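Local coordinates for protein L-ribulose 3-epimerase (Methylomonas sp. DH-1, PDB 7CJ5) that catalyses the manganese-dependent epimerization of ketoses at C3, acting fastest on L-ribulose and also interconverting D-allulose and D-fructose, at residues A[147-152]-A[178-183]; A[107-112]-A[207-212]; A[5-10]-A[241-246]; A[111-116]-A[152-157]. All coordinates share one frame; numbering follows the deposited sequence.

Interaction 1 of 4, residues A[147-152]-A[178-183]. With MN (manganese (II) ion), chain C; FUD (D-fructose), chain D.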
# COMPACT_ATOMS: atom_id res chain seq x y z
N ILE A 147 11.72 29.07 -4.16
CA ILE A 147 11.05 27.76 -4.31
C ILE A 147 10.96 27.10 -2.94
O ILE A 147 11.98 27.04 -2.22
CB ILE A 147 11.76 26.88 -5.36
CG1 ILE A 147 11.48 27.40 -6.77
CG2 ILE A 147 11.37 25.43 -5.21
CD1 ILE A 147 12.31 26.75 -7.85
N ASN A 148 9.74 26.67 -2.59
CA ASN A 148 9.48 25.79 -1.43
C ASN A 148 9.66 24.34 -1.88
O ASN A 148 9.29 24.03 -3.03
CB ASN A 148 8.07 25.98 -0.86
CG ASN A 148 7.79 27.40 -0.39
OD1 ASN A 148 8.60 28.00 0.32
ND2 ASN A 148 6.63 27.91 -0.75
N ILE A 149 10.21 23.50 -1.01
CA ILE A 149 10.21 22.02 -1.21
C ILE A 149 9.20 21.40 -0.25
O ILE A 149 9.14 21.82 0.93
CB ILE A 149 11.63 21.43 -1.09
CG1 ILE A 149 12.19 21.51 0.33
CG2 ILE A 149 12.57 22.08 -2.09
CD1 ILE A 149 13.33 20.54 0.58
N ASP A 150 8.39 20.47 -0.76
CA ASP A 150 7.32 19.78 0.01
C ASP A 150 7.60 18.28 -0.08
O ASP A 150 7.56 17.74 -1.21
CB ASP A 150 5.94 20.18 -0.52
CG ASP A 150 5.87 21.65 -0.89
OD1 ASP A 150 5.66 22.48 0.01
OD2 ASP A 150 6.06 21.96 -2.09
N LEU A 151 7.92 17.66 1.05
CA LEU A 151 8.36 16.25 1.13
C LEU A 151 7.12 15.36 1.22
O LEU A 151 6.39 15.44 2.24
CB LEU A 151 9.26 16.06 2.35
CG LEU A 151 10.42 17.04 2.47
CD1 LEU A 151 11.23 16.73 3.71
CD2 LEU A 151 11.32 17.00 1.25
N GLU A 152 6.89 14.56 0.18
CA GLU A 152 5.66 13.75 0.06
C GLU A 152 5.79 12.47 0.88
O GLU A 152 6.56 11.59 0.49
CB GLU A 152 5.36 13.39 -1.39
CG GLU A 152 3.95 12.84 -1.54
CD GLU A 152 3.58 12.39 -2.94
OE1 GLU A 152 4.43 12.52 -3.85
OE2 GLU A 152 2.44 11.93 -3.12
N PRO A 178 13.67 27.07 6.33
CA PRO A 178 12.48 27.92 6.27
C PRO A 178 11.52 27.54 5.13
O PRO A 178 10.35 27.82 5.27
CB PRO A 178 13.03 29.34 6.06
CG PRO A 178 14.48 29.16 5.66
CD PRO A 178 14.92 27.82 6.20
N ASN A 179 12.03 26.90 4.07
CA ASN A 179 11.26 26.69 2.82
C ASN A 179 10.97 25.20 2.63
O ASN A 179 10.69 24.81 1.49
CB ASN A 179 11.97 27.32 1.62
CG ASN A 179 13.32 26.70 1.34
OD1 ASN A 179 14.07 26.37 2.26
ND2 ASN A 179 13.65 26.56 0.07
N ALA A 180 11.02 24.40 3.70
CA ALA A 180 10.75 22.94 3.65
C ALA A 180 9.41 22.66 4.33
O ALA A 180 9.20 23.17 5.47
CB ALA A 180 11.89 22.17 4.26
N PHE A 181 8.54 21.90 3.67
CA PHE A 181 7.14 21.68 4.08
C PHE A 181 6.80 20.20 3.97
O PHE A 181 7.52 19.45 3.27
CB PHE A 181 6.17 22.51 3.23
CG PHE A 181 6.25 24.00 3.43
CD1 PHE A 181 7.18 24.76 2.75
CD2 PHE A 181 5.38 24.64 4.30
CE1 PHE A 181 7.25 26.13 2.93
CE2 PHE A 181 5.45 26.02 4.49
CZ PHE A 181 6.40 26.76 3.81
N LEU A 182 5.73 19.80 4.67
CA LEU A 182 5.09 18.46 4.54
C LEU A 182 4.20 18.47 3.29
O LEU A 182 3.51 19.50 3.02
CB LEU A 182 4.26 18.17 5.79
CG LEU A 182 3.67 16.76 5.86
CD1 LEU A 182 4.76 15.72 6.07
CD2 LEU A 182 2.63 16.68 6.97
N HIS A 183 4.19 17.34 2.59
CA HIS A 183 3.30 17.04 1.45
C HIS A 183 2.53 15.76 1.79
O HIS A 183 3.18 14.74 2.09
CB HIS A 183 4.15 17.04 0.18
CG HIS A 183 3.46 16.58 -1.06
ND1 HIS A 183 4.15 16.39 -2.24
CD2 HIS A 183 2.18 16.26 -1.31
CE1 HIS A 183 3.32 15.98 -3.17
NE2 HIS A 183 2.09 15.88 -2.62
MN MN C . 1.21 11.59 -4.68
C1 FUD D . 3.38 7.99 -6.12
C2 FUD D . 2.77 9.35 -5.90
C3 FUD D . 3.15 10.46 -6.84
C4 FUD D . 4.66 10.37 -6.92
C5 FUD D . 5.37 11.18 -8.01
C6 FUD D . 4.48 11.95 -8.97
O1 FUD D . 2.62 6.97 -5.47
O2 FUD D . 1.97 9.52 -4.98
O3 FUD D . 2.73 11.73 -6.32
O4 FUD D . 5.11 10.73 -5.63
O5 FUD D . 6.33 12.04 -7.40
O6 FUD D . 5.35 12.60 -9.93

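Interaction 2 of 4, residues A[107-112]-A[207-212]. With MN (manganese (II) ion), chain C; FUD (D-fructose), chain D.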
# COMPACT_ATOMS: atom_id res chain seq x y z
N GLU A 107 6.99 25.53 -6.30
CA GLU A 107 6.84 24.30 -5.48
C GLU A 107 7.50 23.11 -6.18
O GLU A 107 7.08 22.75 -7.28
CB GLU A 107 5.38 24.00 -5.18
CG GLU A 107 4.65 25.13 -4.48
CD GLU A 107 5.04 25.36 -3.03
OE1 GLU A 107 5.64 24.46 -2.43
OE2 GLU A 107 4.73 26.45 -2.50
N LEU A 108 8.50 22.52 -5.52
CA LEU A 108 9.06 21.19 -5.89
C LEU A 108 8.64 20.20 -4.80
O LEU A 108 9.03 20.39 -3.64
CB LEU A 108 10.58 21.28 -6.00
CG LEU A 108 11.27 19.96 -6.33
CD1 LEU A 108 10.88 19.49 -7.72
CD2 LEU A 108 12.78 20.08 -6.21
N CYS A 109 7.85 19.20 -5.17
CA CYS A 109 7.27 18.24 -4.20
C CYS A 109 7.47 16.81 -4.68
O CYS A 109 8.17 16.60 -5.70
CB CYS A 109 5.79 18.53 -3.98
SG CYS A 109 4.78 18.29 -5.46
N GLY A 110 6.87 15.86 -3.96
CA GLY A 110 6.95 14.43 -4.29
C GLY A 110 8.04 13.73 -3.49
O GLY A 110 8.43 14.24 -2.40
N VAL A 111 8.49 12.59 -3.99
CA VAL A 111 9.46 11.71 -3.28
C VAL A 111 10.86 12.17 -3.68
O VAL A 111 11.54 11.47 -4.45
CB VAL A 111 9.15 10.23 -3.54
CG1 VAL A 111 10.02 9.30 -2.70
CG2 VAL A 111 7.68 9.93 -3.27
N ILE A 112 11.25 13.34 -3.17
CA ILE A 112 12.52 14.04 -3.52
C ILE A 112 13.61 13.63 -2.52
O ILE A 112 14.77 14.04 -2.73
CB ILE A 112 12.30 15.56 -3.58
CG1 ILE A 112 11.72 16.12 -2.28
CG2 ILE A 112 11.43 15.93 -4.77
CD1 ILE A 112 11.60 17.65 -2.25
N LEU A 207 1.97 22.15 6.58
CA LEU A 207 1.43 21.46 5.38
C LEU A 207 1.58 22.40 4.17
O LEU A 207 0.95 23.48 4.17
CB LEU A 207 -0.02 21.03 5.59
CG LEU A 207 -0.63 20.25 4.42
CD1 LEU A 207 0.12 18.95 4.18
CD2 LEU A 207 -2.10 19.97 4.66
N GLY A 208 2.37 22.00 3.18
CA GLY A 208 2.76 22.89 2.07
C GLY A 208 2.23 22.43 0.72
O GLY A 208 2.29 23.21 -0.23
N TYR A 209 1.73 21.20 0.62
CA TYR A 209 1.30 20.61 -0.67
C TYR A 209 0.36 19.42 -0.41
O TYR A 209 0.58 18.69 0.57
CB TYR A 209 2.53 20.20 -1.48
CG TYR A 209 2.37 20.29 -2.98
CD1 TYR A 209 1.65 19.34 -3.68
CD2 TYR A 209 2.93 21.33 -3.69
CE1 TYR A 209 1.51 19.41 -5.06
CE2 TYR A 209 2.80 21.42 -5.07
CZ TYR A 209 2.09 20.46 -5.76
OH TYR A 209 1.98 20.55 -7.12
N VAL A 210 -0.62 19.23 -1.30
CA VAL A 210 -1.61 18.12 -1.17
C VAL A 210 -1.76 17.38 -2.50
O VAL A 210 -1.90 18.02 -3.55
CB VAL A 210 -2.95 18.67 -0.66
CG1 VAL A 210 -4.05 17.63 -0.75
CG2 VAL A 210 -2.82 19.20 0.76
N HIS A 211 -1.72 16.04 -2.43
CA HIS A 211 -2.17 15.16 -3.54
C HIS A 211 -3.50 14.52 -3.16
O HIS A 211 -3.64 14.01 -2.03
CB HIS A 211 -1.12 14.10 -3.87
CG HIS A 211 -0.03 14.61 -4.74
ND1 HIS A 211 0.99 13.80 -5.17
CD2 HIS A 211 0.21 15.84 -5.24
CE1 HIS A 211 1.82 14.50 -5.92
NE2 HIS A 211 1.37 15.77 -5.97
N ILE A 212 -4.43 14.54 -4.11
CA ILE A 212 -5.75 13.88 -4.05
C ILE A 212 -5.71 12.64 -4.93
O ILE A 212 -5.54 12.77 -6.18
CB ILE A 212 -6.88 14.84 -4.46
CG1 ILE A 212 -6.81 16.14 -3.65
CG2 ILE A 212 -8.23 14.15 -4.34
CD1 ILE A 212 -6.88 15.94 -2.14
MN MN C . 1.21 11.59 -4.68
C1 FUD D . 3.38 7.99 -6.12
C2 FUD D . 2.77 9.35 -5.90
C3 FUD D . 3.15 10.46 -6.84
C4 FUD D . 4.66 10.37 -6.92
C5 FUD D . 5.37 11.18 -8.01
C6 FUD D . 4.48 11.95 -8.97
O1 FUD D . 2.62 6.97 -5.47
O2 FUD D . 1.97 9.52 -4.98
O3 FUD D . 2.73 11.73 -6.32
O4 FUD D . 5.11 10.73 -5.63
O5 FUD D . 6.33 12.04 -7.40
O6 FUD D . 5.35 12.60 -9.93

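Interaction 3 of 4, residues A[5-10]-A[241-246]. With MN (manganese (II) ion), chain C; FUD (D-fructose), chain D; BDF (beta-D-fructopyranose), chain F.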
# COMPACT_ATOMS: atom_id res chain seq x y z
N LYS A 5 2.34 30.87 -0.73
CA LYS A 5 1.47 29.80 -1.27
C LYS A 5 0.08 30.40 -1.49
O LYS A 5 -0.31 31.32 -0.74
CB LYS A 5 1.44 28.62 -0.30
CG LYS A 5 2.78 27.91 -0.11
CD LYS A 5 2.72 26.79 0.89
CE LYS A 5 4.04 26.06 1.01
NZ LYS A 5 4.21 25.09 -0.09
N ARG A 6 -0.62 29.92 -2.52
CA ARG A 6 -2.02 30.32 -2.78
C ARG A 6 -2.84 29.05 -2.92
O ARG A 6 -2.28 28.01 -3.34
CB ARG A 6 -2.11 31.20 -4.03
CG ARG A 6 -1.61 30.53 -5.30
CD ARG A 6 -1.35 31.52 -6.42
NE ARG A 6 -2.58 32.11 -6.93
CZ ARG A 6 -2.68 32.81 -8.05
NH1 ARG A 6 -1.62 33.03 -8.80
NH2 ARG A 6 -3.85 33.29 -8.42
N LEU A 7 -4.12 29.12 -2.59
CA LEU A 7 -5.07 28.03 -2.88
C LEU A 7 -5.15 27.90 -4.40
O LEU A 7 -5.58 28.85 -5.07
CB LEU A 7 -6.43 28.34 -2.25
CG LEU A 7 -7.47 27.24 -2.43
CD1 LEU A 7 -6.89 25.90 -2.01
CD2 LEU A 7 -8.75 27.56 -1.67
N GLU A 8 -4.71 26.78 -4.94
CA GLU A 8 -4.74 26.54 -6.41
C GLU A 8 -4.79 25.04 -6.66
O GLU A 8 -4.21 24.29 -5.85
CB GLU A 8 -3.55 27.21 -7.10
CG GLU A 8 -2.19 26.85 -6.53
CD GLU A 8 -1.04 27.57 -7.21
OE1 GLU A 8 0.08 27.54 -6.68
OE2 GLU A 8 -1.26 28.16 -8.29
N TYR A 9 -5.44 24.65 -7.75
CA TYR A 9 -5.74 23.24 -8.10
C TYR A 9 -4.91 22.83 -9.31
O TYR A 9 -4.87 23.58 -10.32
CB TYR A 9 -7.24 23.07 -8.33
CG TYR A 9 -8.07 23.37 -7.10
CD1 TYR A 9 -8.18 22.44 -6.09
CD2 TYR A 9 -8.66 24.61 -6.93
CE1 TYR A 9 -8.92 22.71 -4.95
CE2 TYR A 9 -9.40 24.90 -5.79
CZ TYR A 9 -9.53 23.94 -4.80
OH TYR A 9 -10.24 24.19 -3.66
N GLY A 10 -4.27 21.67 -9.20
CA GLY A 10 -3.33 21.13 -10.20
C GLY A 10 -3.77 19.79 -10.76
O GLY A 10 -4.32 18.96 -10.01
N GLY A 241 -2.91 26.42 -0.32
CA GLY A 241 -1.75 25.96 -1.10
C GLY A 241 -2.19 25.03 -2.22
O GLY A 241 -3.39 24.82 -2.44
N PRO A 242 -1.21 24.46 -2.95
CA PRO A 242 -1.49 23.55 -4.06
C PRO A 242 -2.23 22.29 -3.63
O PRO A 242 -1.89 21.70 -2.61
CB PRO A 242 -0.10 23.19 -4.60
CG PRO A 242 0.79 24.30 -4.11
CD PRO A 242 0.22 24.69 -2.76
N ILE A 243 -3.19 21.90 -4.46
CA ILE A 243 -3.95 20.62 -4.37
C ILE A 243 -3.97 20.03 -5.78
O ILE A 243 -4.66 20.61 -6.66
CB ILE A 243 -5.37 20.86 -3.83
CG1 ILE A 243 -5.35 21.55 -2.46
CG2 ILE A 243 -6.16 19.56 -3.79
CD1 ILE A 243 -6.72 21.90 -1.95
N THR A 244 -3.22 18.95 -5.98
CA THR A 244 -3.10 18.24 -7.28
C THR A 244 -3.92 16.95 -7.24
O THR A 244 -3.80 16.19 -6.27
CB THR A 244 -1.65 17.88 -7.58
OG1 THR A 244 -0.88 19.08 -7.76
CG2 THR A 244 -1.51 16.97 -8.78
N PHE A 245 -4.70 16.70 -8.29
CA PHE A 245 -5.31 15.39 -8.57
C PHE A 245 -4.32 14.54 -9.37
O PHE A 245 -3.75 15.02 -10.37
CB PHE A 245 -6.60 15.54 -9.36
CG PHE A 245 -7.08 14.21 -9.86
CD1 PHE A 245 -7.51 13.24 -8.96
CD2 PHE A 245 -7.02 13.89 -11.20
CE1 PHE A 245 -7.91 11.99 -9.41
CE2 PHE A 245 -7.42 12.64 -11.64
CZ PHE A 245 -7.86 11.69 -10.75
N GLU A 246 -4.15 13.28 -8.99
CA GLU A 246 -3.30 12.36 -9.79
C GLU A 246 -3.89 10.95 -9.82
O GLU A 246 -4.59 10.53 -8.87
CB GLU A 246 -1.89 12.35 -9.23
CG GLU A 246 -1.78 11.62 -7.92
CD GLU A 246 -0.41 11.68 -7.29
OE1 GLU A 246 0.53 12.16 -7.96
OE2 GLU A 246 -0.29 11.28 -6.13
MN MN C . 1.21 11.59 -4.68
C1 FUD D . 3.38 7.99 -6.12
C2 FUD D . 2.77 9.35 -5.90
C3 FUD D . 3.15 10.46 -6.84
C4 FUD D . 4.66 10.37 -6.92
C5 FUD D . 5.37 11.18 -8.01
C6 FUD D . 4.48 11.95 -8.97
O1 FUD D . 2.62 6.97 -5.47
O2 FUD D . 1.97 9.52 -4.98
O3 FUD D . 2.73 11.73 -6.32
O4 FUD D . 5.11 10.73 -5.63
O5 FUD D . 6.33 12.04 -7.40
O6 FUD D . 5.35 12.60 -9.93
C1 BDF F . -9.29 28.72 -5.71
C2 BDF F . -9.97 29.31 -6.94
C3 BDF F . -9.13 29.12 -8.22
C4 BDF F . -9.76 29.89 -9.37
C5 BDF F . -9.89 31.36 -9.00
C6 BDF F . -10.68 31.48 -7.71
O1 BDF F . -10.20 28.73 -4.63
O2 BDF F . -11.22 28.70 -7.15
O3 BDF F . -9.07 27.73 -8.53
O4 BDF F . -8.97 29.74 -10.55
O5 BDF F . -8.60 31.94 -8.82
O6 BDF F . -10.10 30.71 -6.65

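Interaction 4 of 4, residues A[111-116]-A[152-157]. With MN (manganese (II) ion), chain C; FUD (D-fructose), chain D.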
# COMPACT_ATOMS: atom_id res chain seq x y z
N VAL A 111 8.49 12.59 -3.99
CA VAL A 111 9.46 11.71 -3.28
C VAL A 111 10.86 12.17 -3.68
O VAL A 111 11.54 11.47 -4.45
CB VAL A 111 9.15 10.23 -3.54
CG1 VAL A 111 10.02 9.30 -2.70
CG2 VAL A 111 7.68 9.93 -3.27
N ILE A 112 11.25 13.34 -3.17
CA ILE A 112 12.52 14.04 -3.52
C ILE A 112 13.61 13.63 -2.52
O ILE A 112 14.77 14.04 -2.73
CB ILE A 112 12.30 15.56 -3.58
CG1 ILE A 112 11.72 16.12 -2.28
CG2 ILE A 112 11.43 15.93 -4.77
CD1 ILE A 112 11.60 17.65 -2.25
N TYR A 113 13.27 12.83 -1.50
CA TYR A 113 14.14 12.55 -0.32
C TYR A 113 14.63 11.09 -0.33
O TYR A 113 15.38 10.71 0.57
CB TYR A 113 13.38 12.86 0.97
CG TYR A 113 12.08 12.11 1.09
CD1 TYR A 113 12.04 10.83 1.62
CD2 TYR A 113 10.89 12.65 0.61
CE1 TYR A 113 10.86 10.11 1.69
CE2 TYR A 113 9.70 11.94 0.67
CZ TYR A 113 9.68 10.67 1.21
OH TYR A 113 8.52 9.95 1.28
N CYS A 114 14.23 10.28 -1.31
CA CYS A 114 14.65 8.86 -1.43
C CYS A 114 14.26 8.32 -2.80
O CYS A 114 13.58 9.05 -3.56
CB CYS A 114 13.98 8.01 -0.35
SG CYS A 114 12.21 7.76 -0.64
N ALA A 115 14.67 7.10 -3.11
CA ALA A 115 14.23 6.37 -4.32
C ALA A 115 12.76 5.97 -4.13
O ALA A 115 12.44 5.37 -3.09
CB ALA A 115 15.12 5.19 -4.57
N LEU A 116 11.90 6.31 -5.09
CA LEU A 116 10.48 5.90 -5.09
C LEU A 116 10.42 4.40 -5.38
O LEU A 116 10.84 3.98 -6.46
CB LEU A 116 9.72 6.70 -6.16
CG LEU A 116 8.26 6.31 -6.33
CD1 LEU A 116 7.47 6.67 -5.08
CD2 LEU A 116 7.66 6.99 -7.55
N GLU A 152 6.89 14.56 0.18
CA GLU A 152 5.66 13.75 0.06
C GLU A 152 5.79 12.47 0.88
O GLU A 152 6.56 11.59 0.49
CB GLU A 152 5.36 13.39 -1.39
CG GLU A 152 3.95 12.84 -1.54
CD GLU A 152 3.58 12.39 -2.94
OE1 GLU A 152 4.43 12.52 -3.85
OE2 GLU A 152 2.44 11.93 -3.12
N VAL A 153 5.01 12.38 1.96
CA VAL A 153 4.89 11.13 2.76
C VAL A 153 4.19 10.10 1.87
O VAL A 153 3.11 10.41 1.34
CB VAL A 153 4.15 11.41 4.08
CG1 VAL A 153 3.84 10.13 4.83
CG2 VAL A 153 4.96 12.37 4.94
N VAL A 154 4.80 8.93 1.68
CA VAL A 154 4.18 7.85 0.85
C VAL A 154 4.17 6.56 1.66
O VAL A 154 4.82 6.49 2.73
CB VAL A 154 4.83 7.71 -0.54
CG1 VAL A 154 4.66 9.00 -1.35
CG2 VAL A 154 6.30 7.30 -0.50
N ASN A 155 3.40 5.59 1.19
CA ASN A 155 3.11 4.34 1.94
C ASN A 155 4.39 3.49 1.98
O ASN A 155 5.34 3.78 1.22
CB ASN A 155 1.89 3.63 1.36
CG ASN A 155 2.14 2.96 0.03
OD1 ASN A 155 2.94 2.03 -0.06
ND2 ASN A 155 1.45 3.41 -1.01
N ARG A 156 4.38 2.47 2.83
CA ARG A 156 5.50 1.54 3.13
C ARG A 156 6.11 0.93 1.86
O ARG A 156 7.31 0.63 1.88
CB ARG A 156 4.97 0.46 4.08
CG ARG A 156 3.87 -0.40 3.49
CD ARG A 156 3.23 -1.27 4.56
NE ARG A 156 2.67 -0.46 5.63
CZ ARG A 156 2.26 -0.92 6.80
NH1 ARG A 156 2.31 -2.21 7.07
NH2 ARG A 156 1.78 -0.07 7.70
N TYR A 157 5.32 0.68 0.82
CA TYR A 157 5.78 -0.01 -0.42
C TYR A 157 6.49 0.98 -1.36
O TYR A 157 7.00 0.54 -2.39
CB TYR A 157 4.60 -0.66 -1.13
CG TYR A 157 3.79 -1.62 -0.29
CD1 TYR A 157 4.28 -2.86 0.06
CD2 TYR A 157 2.53 -1.28 0.16
CE1 TYR A 157 3.55 -3.75 0.83
CE2 TYR A 157 1.78 -2.15 0.93
CZ TYR A 157 2.28 -3.40 1.25
OH TYR A 157 1.51 -4.25 2.00
MN MN C . 1.21 11.59 -4.68
C1 FUD D . 3.38 7.99 -6.12
C2 FUD D . 2.77 9.35 -5.90
C3 FUD D . 3.15 10.46 -6.84
C4 FUD D . 4.66 10.37 -6.92
C5 FUD D . 5.37 11.18 -8.01
C6 FUD D . 4.48 11.95 -8.97
O1 FUD D . 2.62 6.97 -5.47
O2 FUD D . 1.97 9.52 -4.98
O3 FUD D . 2.73 11.73 -6.32
O4 FUD D . 5.11 10.73 -5.63
O5 FUD D . 6.33 12.04 -7.40
O6 FUD D . 5.35 12.60 -9.93

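Interaction 1 of 4, residues A[147-152]-A[178-183]
Asn179 ND2 gives a nearly straight hydrogen bond to Ile147 O (2.9 Å), and the carbonyl oxygen lies in the plane of the Asn179 amide. Four backbone bonds join strands 148-152 and 180-183 as parallel neighbours in the TIM barrel. These are the two strands of a beta-alpha-beta unit with helix 165-175 between them. The bonds run from Ile149 N to Asn179 O (2.9 Å) through to His183 N and Leu151 O (2.9 Å). In the last, the donor sits above the carbonyl plane. At the C-terminal end of the barrel, Glu152 OE2 binds manganese at 2.0 Å, and OE1 accepts a hydrogen bond from D-fructose O4 (2.6 Å). The Glu152 chain is extended, CG anti to the backbone N (chi1 -167°). CG passes over the His183 ring, 3.5 Å from its centroid, and the carboxylate is stacked 10° from the ring plane. With an alanine at His183, the Glu152 chain would probably lose the flat surface beneath it, and Gly110 N its acceptor ND1. Further back along the strands, Asp150 OD1, salt-bridged to Lys5, lies beside Phe181. Asn148 OD1 accepts from Phe3 N and meets the same ring at its edge, 3.5 Å from Phe181 CE1.

Interaction 2 of 4, residues A[107-112]-A[207-212]
Cys109 SG sits over the face of the Tyr209 ring, 3.5 Å from its centroid and 13° off the ring normal. This sulfur-aromatic contact spans the interior of the TIM barrel. Strands 107-112 and 207-212 are not neighbours in the sheet, and strands 148-152 and 180-185 lie between them. The axes of 107-109 and 207-212 approach to 8.6 Å at an angle of 63°, so side chains alone bridge the gap. The sulfur is placed by its first torsion: SG lies between the backbone N and the carbonyl carbon (chi1 64°), which carries it inward over the tyrosine. Cys109 CB follows over the same face. Glu107 comes to the ring at its edge instead, with CB 3.7 Å from Tyr209 CE2. The two side chains slide past each other in opposite directions. The Glu107 carboxylate turns away to Lys5 and Asn148. Lys5 also reaches Gly208 O, so one lysine links both strands.

The Tyr209 hydroxyl is hydrogen-bonded to Glu41, which also holds His211 NE2. Glu41 is likely to fix the imidazole's rotation and may make the ring a stronger metal ligand. Manganese sits 2.3 Å from His211 ND1, and Glu152, Asp185 and Glu246 complete the protein ligands. The backbone conformation at Gly110 itself suits only glycine, and a CB there would also run into O5 of the D-fructose. O3 of the sugar binds the metal too and lies in plane at the edge of the imidazole, 2.9 Å from His211 ND1.

Interaction 3 of 4, residues A[5-10]-A[241-246]
Ile243 lies alongside the Tyr9 ring, both side chains pointing the same way, with CD1 3.8 Å from Tyr9 CE1. The same methyl meets Leu7 CD1 at 4.0 Å. Ile243 CG1 is anti to its carbonyl carbon (chi1 -57°), and this brings CD1 within reach of both. Underneath, the backbones pair as parallel strands. Ile243 N donates to Glu8 O at 2.9 Å, Gly10 N to Ile243 O at 2.8 Å and Phe245 N to Gly10 O at 2.9 Å. A weak bond from Glu8 N to Gly241 O starts the series. Gly10 lets the strands come close, because a CB there would clash with Thr244 OG1. Just past the pairing, Glu246 OE2 binds manganese at 2.1 Å, and OE1 lies 2.8 Å from O3 of the D-fructose. A second sugar, beta-D-fructopyranose, touches the outer side, its O3 in plane at the Tyr9 ring edge. Glu8 turns to the other face, beside Pro242, where its carboxylate meets Arg65 and His67. The contact joins the first and last strands and so closes the TIM barrel. Helix 271-286 packs on Tyr9 and Phe245, strand 39-43 borders the Glu8 side, and strand 207-212 flanks 242-245.

Interaction 4 of 4, residues A[111-116]-A[152-157]
Glu152 O accepts a hydrogen bond from Tyr113 OH at 2.7 Å. The carbonyl oxygen lies in plane at the edge of the tyrosine ring, while the hydroxyl is tilted 26° from the carbonyl plane. Tyr113 gets there with CG between its backbone N and carbonyl carbon (chi1 56°), which turns the ring towards the segment 152-157. A phenylalanine at Tyr113 would probably leave the Glu152 carbonyl without this donor and the chain after strand 148-152 less firmly held. Val111 CG1 packs over one face of the same ring, towards its rim. At Val153 the backbone passes the hydroxyl, and the side chain turns away to Leu182.

Val154 comes back towards the first segment. Its CG1 meets Val111 CG2 at 3.7 Å, the two side chains crossing at a slant. Val154 CG2 lies 3.9 Å from Tyr113 OH. These are the ends of neighbouring strands 107-112 and 148-152 and the loops after them, at the C-terminal end of the TIM barrel, where the substrate binds. Val111 CG2 gives the pocket an apolar patch, 3.6 Å from O4 of the D-fructose, with Val154 packed beside it.

Asn155 then makes an Asx turn, its OD1 accepting from Tyr157 N at 2.9 Å. Arg156 is salt-bridged to Glu192 and also reaches His216 O of the second subunit. Tyr157 OH is hydrogen-bonded to Glu158 and Tyr187 of that subunit.

From the N terminus, segment 5-10 opens the longest loop, which closes only at 241-246, where interaction 3 joins the first and last barrel strands. Interactions 1, 2 and 4 all nest inside it. Interaction 2 starts at 107-112 and closes across the barrel at 207-212; interaction 4 starts at the overlapping 111-116 and closes sooner, at 152-157. Interaction 1 lies within the loop of interaction 2 and crosses interaction 4, sharing Glu152 with it. Interactions 1 and 3 tie neighbouring strands, interaction 2 spans the interior, and interaction 4 joins two strand ends and the loops after them. Lys5 bonds to residues of strands 107-112, 148-152 and 207-212, and manganese and D-fructose are common to all four.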